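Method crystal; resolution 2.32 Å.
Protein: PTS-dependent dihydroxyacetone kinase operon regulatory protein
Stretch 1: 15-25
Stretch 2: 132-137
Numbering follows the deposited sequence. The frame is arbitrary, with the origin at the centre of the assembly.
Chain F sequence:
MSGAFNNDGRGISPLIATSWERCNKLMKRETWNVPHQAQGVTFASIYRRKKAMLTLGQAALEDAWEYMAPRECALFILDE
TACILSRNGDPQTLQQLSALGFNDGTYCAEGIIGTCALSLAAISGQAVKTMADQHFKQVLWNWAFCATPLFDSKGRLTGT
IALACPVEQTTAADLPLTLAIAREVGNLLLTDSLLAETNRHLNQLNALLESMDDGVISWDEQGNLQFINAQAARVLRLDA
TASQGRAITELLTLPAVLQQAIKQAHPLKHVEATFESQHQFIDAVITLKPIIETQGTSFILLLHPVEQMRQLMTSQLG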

# COMPACT_ATOMS: atom_id res chain seq x y z
N LEU F 15 -12.48 -28.35 11.44
CA LEU F 15 -12.59 -26.99 11.99
C LEU F 15 -13.94 -26.76 12.67
O LEU F 15 -13.98 -26.25 13.78
CB LEU F 15 -12.35 -25.93 10.89
CG LEU F 15 -11.79 -24.58 11.35
CD1 LEU F 15 -10.48 -24.72 12.15
CD2 LEU F 15 -11.60 -23.63 10.17
N ILE F 16 -15.02 -27.16 12.01
CA ILE F 16 -16.37 -27.05 12.55
C ILE F 16 -16.57 -27.96 13.76
O ILE F 16 -17.03 -27.50 14.80
CB ILE F 16 -17.46 -27.33 11.46
CG1 ILE F 16 -17.85 -26.03 10.75
CG2 ILE F 16 -18.73 -27.89 12.06
CD1 ILE F 16 -16.83 -25.50 9.80
N ALA F 17 -16.22 -29.23 13.61
CA ALA F 17 -16.37 -30.26 14.62
C ALA F 17 -15.64 -29.87 15.90
O ALA F 17 -16.18 -30.03 16.99
CB ALA F 17 -15.84 -31.61 14.08
N THR F 18 -14.43 -29.35 15.76
CA THR F 18 -13.63 -28.89 16.88
C THR F 18 -14.31 -27.73 17.59
O THR F 18 -14.37 -27.69 18.82
CB THR F 18 -12.25 -28.45 16.38
OG1 THR F 18 -11.61 -29.59 15.79
CG2 THR F 18 -11.38 -27.93 17.51
N SER F 19 -14.85 -26.80 16.78
CA SER F 19 -15.62 -25.68 17.28
C SER F 19 -16.86 -26.14 18.05
O SER F 19 -17.18 -25.60 19.12
CB SER F 19 -16.02 -24.75 16.14
OG SER F 19 -16.96 -23.78 16.59
N TRP F 20 -17.56 -27.13 17.51
CA TRP F 20 -18.68 -27.76 18.20
C TRP F 20 -18.29 -28.33 19.55
O TRP F 20 -19.02 -28.15 20.50
CB TRP F 20 -19.27 -28.84 17.35
CG TRP F 20 -20.13 -28.36 16.22
CD1 TRP F 20 -20.28 -27.07 15.76
CD2 TRP F 20 -20.91 -29.19 15.34
NE1 TRP F 20 -21.14 -27.06 14.69
CE2 TRP F 20 -21.53 -28.33 14.40
CE3 TRP F 20 -21.16 -30.58 15.28
CZ2 TRP F 20 -22.41 -28.82 13.40
CZ3 TRP F 20 -22.02 -31.06 14.27
CH2 TRP F 20 -22.62 -30.18 13.34
N GLU F 21 -17.13 -28.99 19.65
CA GLU F 21 -16.65 -29.49 20.96
C GLU F 21 -16.43 -28.38 21.99
O GLU F 21 -16.66 -28.60 23.16
CB GLU F 21 -15.35 -30.34 20.89
CG GLU F 21 -15.40 -31.64 20.05
CD GLU F 21 -14.02 -32.39 19.96
OE1 GLU F 21 -12.94 -31.74 20.20
OE2 GLU F 21 -14.01 -33.63 19.66
N ARG F 22 -15.98 -27.19 21.57
CA ARG F 22 -15.81 -26.07 22.52
C ARG F 22 -17.17 -25.54 22.96
O ARG F 22 -17.39 -25.26 24.15
CB ARG F 22 -14.97 -24.94 21.92
CG ARG F 22 -13.54 -25.36 21.52
CD ARG F 22 -12.69 -24.11 21.12
NE ARG F 22 -13.16 -23.44 19.90
CZ ARG F 22 -12.75 -23.76 18.66
NH1 ARG F 22 -11.87 -24.75 18.47
NH2 ARG F 22 -13.23 -23.09 17.61
N CYS F 23 -18.08 -25.44 22.00
CA CYS F 23 -19.44 -24.93 22.25
C CYS F 23 -20.29 -25.87 23.12
O CYS F 23 -21.18 -25.41 23.83
CB CYS F 23 -20.15 -24.67 20.92
SG CYS F 23 -19.55 -23.23 19.93
N ASN F 24 -20.01 -27.17 23.02
CA ASN F 24 -20.69 -28.23 23.77
C ASN F 24 -20.60 -28.08 25.30
O ASN F 24 -21.52 -28.44 26.00
CB ASN F 24 -20.13 -29.60 23.37
CG ASN F 24 -20.92 -30.24 22.27
OD1 ASN F 24 -22.11 -29.97 22.11
ND2 ASN F 24 -20.27 -31.10 21.48
N LYS F 25 -19.46 -27.57 25.77
CA LYS F 25 -19.19 -27.37 27.18
C LYS F 25 -20.26 -26.50 27.86
O LYS F 25 -20.80 -26.89 28.89
CB LYS F 25 -17.81 -26.75 27.39
CG LYS F 25 -16.62 -27.63 26.96
CD LYS F 25 -15.26 -26.86 27.07
CE LYS F 25 -14.12 -27.44 26.18
NZ LYS F 25 -13.42 -26.41 25.26
N ALA F 132 -26.09 -23.11 7.12
CA ALA F 132 -27.14 -23.99 7.58
C ALA F 132 -26.73 -24.63 8.91
O ALA F 132 -26.27 -23.90 9.81
CB ALA F 132 -27.42 -25.04 6.52
N ASP F 133 -26.84 -25.95 9.00
CA ASP F 133 -26.62 -26.70 10.25
C ASP F 133 -25.16 -27.00 10.61
O ASP F 133 -24.91 -27.72 11.59
CB ASP F 133 -27.50 -27.99 10.29
CG ASP F 133 -27.13 -29.02 9.22
OD1 ASP F 133 -26.55 -28.67 8.16
OD2 ASP F 133 -27.47 -30.21 9.43
N GLN F 134 -24.20 -26.44 9.85
CA GLN F 134 -22.82 -26.30 10.38
C GLN F 134 -22.81 -25.33 11.56
O GLN F 134 -21.90 -25.39 12.39
CB GLN F 134 -21.82 -25.76 9.33
CG GLN F 134 -21.67 -26.59 8.07
CD GLN F 134 -20.78 -25.88 7.02
OE1 GLN F 134 -20.97 -24.70 6.75
NE2 GLN F 134 -19.82 -26.60 6.46
N HIS F 135 -23.78 -24.42 11.61
CA HIS F 135 -23.88 -23.47 12.72
C HIS F 135 -24.32 -24.23 14.00
O HIS F 135 -25.18 -25.11 13.94
CB HIS F 135 -24.85 -22.33 12.40
CG HIS F 135 -24.34 -21.37 11.35
ND1 HIS F 135 -24.92 -21.24 10.11
CD2 HIS F 135 -23.31 -20.50 11.37
CE1 HIS F 135 -24.24 -20.36 9.40
NE2 HIS F 135 -23.27 -19.88 10.15
N PHE F 136 -23.74 -23.90 15.14
CA PHE F 136 -24.14 -24.58 16.39
C PHE F 136 -25.60 -24.27 16.76
O PHE F 136 -26.39 -25.17 17.03
CB PHE F 136 -23.19 -24.20 17.51
CG PHE F 136 -23.41 -24.99 18.79
CD1 PHE F 136 -22.86 -26.28 18.93
CD2 PHE F 136 -24.14 -24.44 19.85
CE1 PHE F 136 -23.03 -27.01 20.11
CE2 PHE F 136 -24.30 -25.18 21.05
CZ PHE F 136 -23.76 -26.46 21.16
N LYS F 137 -25.93 -22.99 16.76
CA LYS F 137 -27.25 -22.48 17.11
C LYS F 137 -28.23 -22.67 15.99
O LYS F 137 -27.98 -22.22 14.88
CB LYS F 137 -27.16 -20.98 17.39
CG LYS F 137 -26.29 -20.64 18.56
CD LYS F 137 -26.83 -21.25 19.82
CE LYS F 137 -26.45 -20.42 21.03
NZ LYS F 137 -27.22 -20.83 22.25

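Stretch 1 is helical, and its backbone hydrogen bonds are mostly of the i to i+4 kind, as in Trp20 N to Ile16 O (2.8 Å) and Asn24 N to Trp20 O (2.9 Å). Stretch 2 is a short irregular segment with a 3-10 turn at Asp133 and Gln134. The residues of the helix that touch it are Ile16, Trp20, Cys23 and Asn24, a spacing of four, three and one that keeps them on one side of the helix. Together the two stretches bury 343 Å², summed over both sides.

Ile16 is the first to make contact. Its CA-to-CB bond points toward stretch 2, and its side chain packs loosely against Gln134: Ile16 CG2 lies 4.1 Å from Gln134 O, and Ile16 CG1 lies 4.2 Å from Gln134 CB. These are van der Waals separations, without a polar component from the isoleucine.

Trp20 supplies the one hydrogen bond between the stretches. Its CA-to-CB bond points sideways, but with chi1 at -76° (m) and chi2 at 10° the indole reaches the loop. Trp20 NE1 donates to Gln134 O at 2.9 Å, with an N-H...O angle of 147°, a bond of ordinary length that is somewhat bent. The acceptor sits at the ring edge near the indole plane, where the N-H points. Asp133 O also lies at this edge, 3.3 Å from Trp20 CZ2, so two successive carbonyls line the rim of the indole. Because the acceptor is a main-chain oxygen, the bond does not depend on the glutamine side chain.

The same indole meets Phe136 in an edge-to-face arrangement, with the edge of the phenyl ring directed toward the indole face. The centroids of the Trp20 five-membered ring and the Phe136 ring are 5.9 Å apart, and the planes are inclined at 67°. The closest side-chain approach is Trp20 CD1 to Phe136 CD1, 4.2 Å.

Cys23, one turn further on, points its CA-to-CB bond toward stretch 2 and covers one face of the Phe136 ring. Cys23 CB is 3.7 Å from Phe136 CD1 and also 3.7 Å from the ring centroid, only 10° off the normal, which is good CH-pi geometry. Cys23 SG is less well placed, 4.7 Å from that centroid and 23° off the normal, an oblique sulfur-aromatic approach.

Asn24 completes the contact from the ring edge, its OD1 lying 3.7 Å from Phe136 CE1. Phe136 thus meets three helix residues and has 103 Å² covered, the largest share of any residue here.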